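Local coordinates for cellulase (Clostridium cellulovorans, PDB 6UI3), which probably cleaves internal beta-1,4-glucosidic bonds of cellulose and related plant polysaccharides through its family 5 glycoside hydrolase domain, one part of a longer protein, at residues Thr47-Lys56 / Val91-Met100. Numbering follows the deposited sequence.
Sequences TTKKMFDTLK and VVNYALANDM. With EDO (1,2-ethanediol), chain B.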
loop_
_atom_site.group_PDB
_atom_site.type_symbol
_atom_site.label_atom_id
_atom_site.label_comp_id
_atom_site.label_asym_id
_atom_site.label_seq_id
_atom_site.Cartn_x
_atom_site.Cartn_y
_atom_site.Cartn_z
ATOM N N THR A 47 -1.792 14.535 10.905
ATOM C CA THR A 47 -1.321 14.811 9.552
ATOM C C THR A 47 -1.836 16.161 9.058
ATOM O O THR A 47 -2.962 16.564 9.358
ATOM C CB THR A 47 -1.822 13.702 8.626
ATOM O OG1 THR A 47 -1.484 12.420 9.180
ATOM C CG2 THR A 47 -1.198 13.785 7.260
ATOM N N THR A 48 -1.012 16.855 8.264
ATOM C CA THR A 48 -1.374 18.153 7.697
ATOM C C THR A 48 -1.143 18.179 6.192
ATOM O O THR A 48 -0.329 17.424 5.646
ATOM C CB THR A 48 -0.556 19.300 8.316
ATOM O OG1 THR A 48 0.815 19.126 7.940
ATOM C CG2 THR A 48 -0.693 19.325 9.818
ATOM N N LYS A 49 -1.824 19.110 5.523
ATOM C CA LYS A 49 -1.588 19.294 4.097
ATOM C C LYS A 49 -0.134 19.665 3.816
ATOM O O LYS A 49 0.439 19.227 2.812
ATOM C CB LYS A 49 -2.534 20.344 3.509
ATOM C CG LYS A 49 -2.357 20.471 1.992
ATOM C CD LYS A 49 -3.383 21.410 1.373
ATOM C CE LYS A 49 -3.181 21.548 -0.123
ATOM N NZ LYS A 49 -1.972 22.336 -0.463
ATOM N N LYS A 50 0.477 20.480 4.682
ATOM C CA LYS A 50 1.864 20.886 4.461
ATOM C C LYS A 50 2.796 19.683 4.354
ATOM O O LYS A 50 3.789 19.733 3.618
ATOM C CB LYS A 50 2.327 21.839 5.561
ATOM C CG LYS A 50 1.740 23.231 5.438
ATOM C CD LYS A 50 2.297 24.174 6.499
ATOM C CE LYS A 50 1.636 25.549 6.409
ATOM N NZ LYS A 50 2.192 26.529 7.391
ATOM N N MET A 51 2.513 18.596 5.072
ATOM C CA MET A 51 3.333 17.394 4.919
ATOM C C MET A 51 3.277 16.869 3.491
ATOM O O MET A 51 4.305 16.483 2.920
ATOM C CB MET A 51 2.868 16.321 5.903
ATOM C CG MET A 51 3.079 16.709 7.339
ATOM S SD MET A 51 2.339 15.540 8.497
ATOM C CE MET A 51 2.499 16.431 10.039
ATOM N N PHE A 52 2.078 16.848 2.906
ATOM C CA PHE A 52 1.904 16.392 1.534
ATOM C C PHE A 52 2.503 17.382 0.544
ATOM O O PHE A 52 3.099 16.971 -0.456
ATOM C CB PHE A 52 0.415 16.172 1.255
ATOM C CG PHE A 52 -0.138 14.897 1.839
ATOM C CD1 PHE A 52 -0.254 14.727 3.215
ATOM C CD2 PHE A 52 -0.566 13.873 1.006
ATOM C CE1 PHE A 52 -0.770 13.544 3.739
ATOM C CE2 PHE A 52 -1.084 12.695 1.529
ATOM C CZ PHE A 52 -1.184 12.533 2.896
ATOM N N ASP A 53 2.363 18.685 0.808
ATOM C CA ASP A 53 3.016 19.691 -0.023
ATOM C C ASP A 53 4.513 19.418 -0.097
ATOM O O ASP A 53 5.138 19.558 -1.158
ATOM C CB ASP A 53 2.844 21.090 0.592
ATOM C CG ASP A 53 1.409 21.586 0.640
ATOM O OD1 ASP A 53 0.502 21.002 0.020
ATOM O OD2 ASP A 53 1.207 22.616 1.325
ATOM N N THR A 54 5.114 19.070 1.043
ATOM C CA THR A 54 6.548 18.812 1.106
ATOM C C THR A 54 6.915 17.574 0.297
ATOM O O THR A 54 7.917 17.565 -0.426
ATOM C CB THR A 54 6.964 18.674 2.577
ATOM O OG1 THR A 54 6.706 19.906 3.279
ATOM C CG2 THR A 54 8.424 18.333 2.713
ATOM N N LEU A 55 6.103 16.522 0.393
ATOM C CA LEU A 55 6.341 15.318 -0.402
ATOM C C LEU A 55 6.236 15.611 -1.893
ATOM O O LEU A 55 7.064 15.145 -2.687
ATOM C CB LEU A 55 5.343 14.235 -0.006
ATOM C CG LEU A 55 5.486 13.659 1.394
ATOM C CD1 LEU A 55 4.291 12.827 1.727
ATOM C CD2 LEU A 55 6.760 12.832 1.534
ATOM N N LYS A 56 5.209 16.364 -2.294
ATOM C CA LYS A 56 5.055 16.705 -3.704
ATOM C C LYS A 56 6.266 17.480 -4.207
ATOM O O LYS A 56 6.792 17.196 -5.290
ATOM C CB LYS A 56 3.773 17.513 -3.914
ATOM C CG LYS A 56 3.498 17.902 -5.373
ATOM C CD LYS A 56 3.159 16.683 -6.228
ATOM C CE LYS A 56 2.946 17.047 -7.687
ATOM N NZ LYS A 56 2.060 18.225 -7.838
ATOM N N VAL A 91 -7.671 13.675 4.681
ATOM C CA VAL A 91 -6.303 13.262 4.362
ATOM C C VAL A 91 -6.167 12.879 2.890
ATOM O O VAL A 91 -5.183 13.253 2.239
ATOM C CB VAL A 91 -5.853 12.147 5.324
ATOM C CG1 VAL A 91 -4.481 11.628 4.933
ATOM C CG2 VAL A 91 -5.846 12.641 6.760
ATOM N N VAL A 92 -7.149 12.163 2.331
ATOM C CA VAL A 92 -7.164 11.902 0.890
ATOM C C VAL A 92 -6.984 13.208 0.133
ATOM O O VAL A 92 -6.203 13.297 -0.824
ATOM C CB VAL A 92 -8.463 11.186 0.476
ATOM C CG1 VAL A 92 -8.684 11.232 -1.034
ATOM C CG2 VAL A 92 -8.432 9.735 0.949
ATOM N N ASN A 93 -7.717 14.241 0.552
ATOM C CA ASN A 93 -7.673 15.515 -0.152
ATOM C C ASN A 93 -6.369 16.273 0.036
ATOM O O ASN A 93 -6.060 17.121 -0.802
ATOM C CB ASN A 93 -8.912 16.323 0.197
ATOM C CG ASN A 93 -10.109 15.883 -0.613
ATOM O OD1 ASN A 93 -10.046 15.848 -1.837
ATOM N ND2 ASN A 93 -11.192 15.553 0.047
ATOM N N TYR A 94 -5.586 15.995 1.080
ATOM C CA TYR A 94 -4.244 16.567 1.128
ATOM C C TYR A 94 -3.431 16.107 -0.079
ATOM O O TYR A 94 -2.620 16.865 -0.627
ATOM C CB TYR A 94 -3.504 16.151 2.399
ATOM C CG TYR A 94 -4.068 16.615 3.729
ATOM C CD1 TYR A 94 -4.902 17.719 3.833
ATOM C CD2 TYR A 94 -3.734 15.938 4.902
ATOM C CE1 TYR A 94 -5.402 18.128 5.078
ATOM C CE2 TYR A 94 -4.226 16.332 6.136
ATOM C CZ TYR A 94 -5.059 17.418 6.217
ATOM O OH TYR A 94 -5.555 17.822 7.445
ATOM N N ALA A 95 -3.624 14.846 -0.489
ATOM C CA ALA A 95 -2.945 14.309 -1.661
ATOM C C ALA A 95 -3.587 14.810 -2.945
ATOM O O ALA A 95 -2.899 15.302 -3.841
ATOM C CB ALA A 95 -2.979 12.781 -1.634
ATOM N N LEU A 96 -4.909 14.708 -3.045
ATOM C CA LEU A 96 -5.552 15.058 -4.301
ATOM C C LEU A 96 -5.407 16.546 -4.617
ATOM O O LEU A 96 -5.332 16.917 -5.793
ATOM C CB LEU A 96 -7.029 14.670 -4.287
ATOM C CG LEU A 96 -7.365 13.188 -4.152
ATOM C CD1 LEU A 96 -8.869 12.963 -4.174
ATOM C CD2 LEU A 96 -6.677 12.360 -5.236
ATOM N N ALA A 97 -5.369 17.414 -3.592
ATOM C CA ALA A 97 -5.188 18.846 -3.825
ATOM C C ALA A 97 -3.808 19.149 -4.389
ATOM O O ALA A 97 -3.614 20.214 -4.987
ATOM C CB ALA A 97 -5.416 19.639 -2.535
ATOM N N ASN A 98 -2.848 18.242 -4.200
ATOM C CA ASN A 98 -1.523 18.316 -4.792
ATOM C C ASN A 98 -1.420 17.523 -6.099
ATOM O O ASN A 98 -0.312 17.297 -6.582
ATOM C CB ASN A 98 -0.488 17.819 -3.777
ATOM C CG ASN A 98 -0.079 18.893 -2.788
ATOM O OD1 ASN A 98 0.568 19.857 -3.180
ATOM N ND2 ASN A 98 -0.432 18.736 -1.522
ATOM N N ASP A 99 -2.552 17.099 -6.656
ATOM C CA ASP A 99 -2.607 16.278 -7.870
ATOM C C ASP A 99 -1.783 14.997 -7.747
ATOM O O ASP A 99 -1.201 14.516 -8.726
ATOM C CB ASP A 99 -2.245 17.075 -9.124
ATOM C CG ASP A 99 -2.774 16.424 -10.393
ATOM O OD1 ASP A 99 -3.902 15.876 -10.374
ATOM O OD2 ASP A 99 -2.056 16.459 -11.407
ATOM N N MET A 100 -1.781 14.411 -6.554
ATOM C CA MET A 100 -1.139 13.138 -6.271
ATOM C C MET A 100 -2.191 12.046 -6.219
ATOM O O MET A 100 -3.339 12.285 -5.838
ATOM C CB MET A 100 -0.435 13.179 -4.915
ATOM C CG MET A 100 0.639 14.235 -4.825
ATOM S SD MET A 100 1.200 14.550 -3.123
ATOM C CE MET A 100 2.530 13.397 -3.131
HETATM C C1 EDO B . 0.663 21.102 -7.313
HETATM O O1 EDO B . 0.696 20.775 -5.916
HETATM C C2 EDO B . -0.427 20.318 -8.046
HETATM O O2 EDO B . -1.733 20.727 -7.615
HETATM O O HOH W 1 -2.189 22.330 -3.340
#
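Y94, F52 and N98 carry the packing between two neighbouring outer helices of the (beta/alpha)8 (TIM) barrel, 49-58 and 82-96; the axes of 49-56 and 91-96 come within 8.8 Å of each other at a crossing angle of -32°. The Y94 ring lies against the start of the first helix, with K49 N over the centre of one face and T48 C nearer the rim of that face. Its edge is turned toward the face of F52, in the conformer described here, one of two modelled, as an offset edge-to-face pair, planes 60° apart. Y94 CB adds a CH-pi contact, 3.7 Å from the centroid of the F52 ring. F52 is directed at the second helix, its CE2 meeting A95 CB and its CZ meeting V91 CG1; it also touches V63 of strand 62-65, so the helix pair and the barrel wall share one apolar layer. At the hydroxyl end of Y94, R87 hydrogen-bonds both its OH and T47 O.

K56, in one of its two modelled conformers, slides past M100, and its NZ donates to N98 O at 2.8 Å. The second helix ends in a Schellman motif with D99 at C-prime. Past the ring pair, N98, in the turn that follows helix 82-96, bonds to the middle of helix 49-58. With CG anti to its carbonyl carbon, its amide is set so that ND2 donates both to Y94 O at 3.0 Å and, across the contact, to D53 OD1 at 2.9 Å. D53 OD1 is gripped a second time by K49 NZ, a salt bridge on its syn lone pair; the two donors probably steady its negative charge. The ND2 bond to OD1 lies in the amide plane of N98, while the D53 carboxylate plane is turned 74° from it.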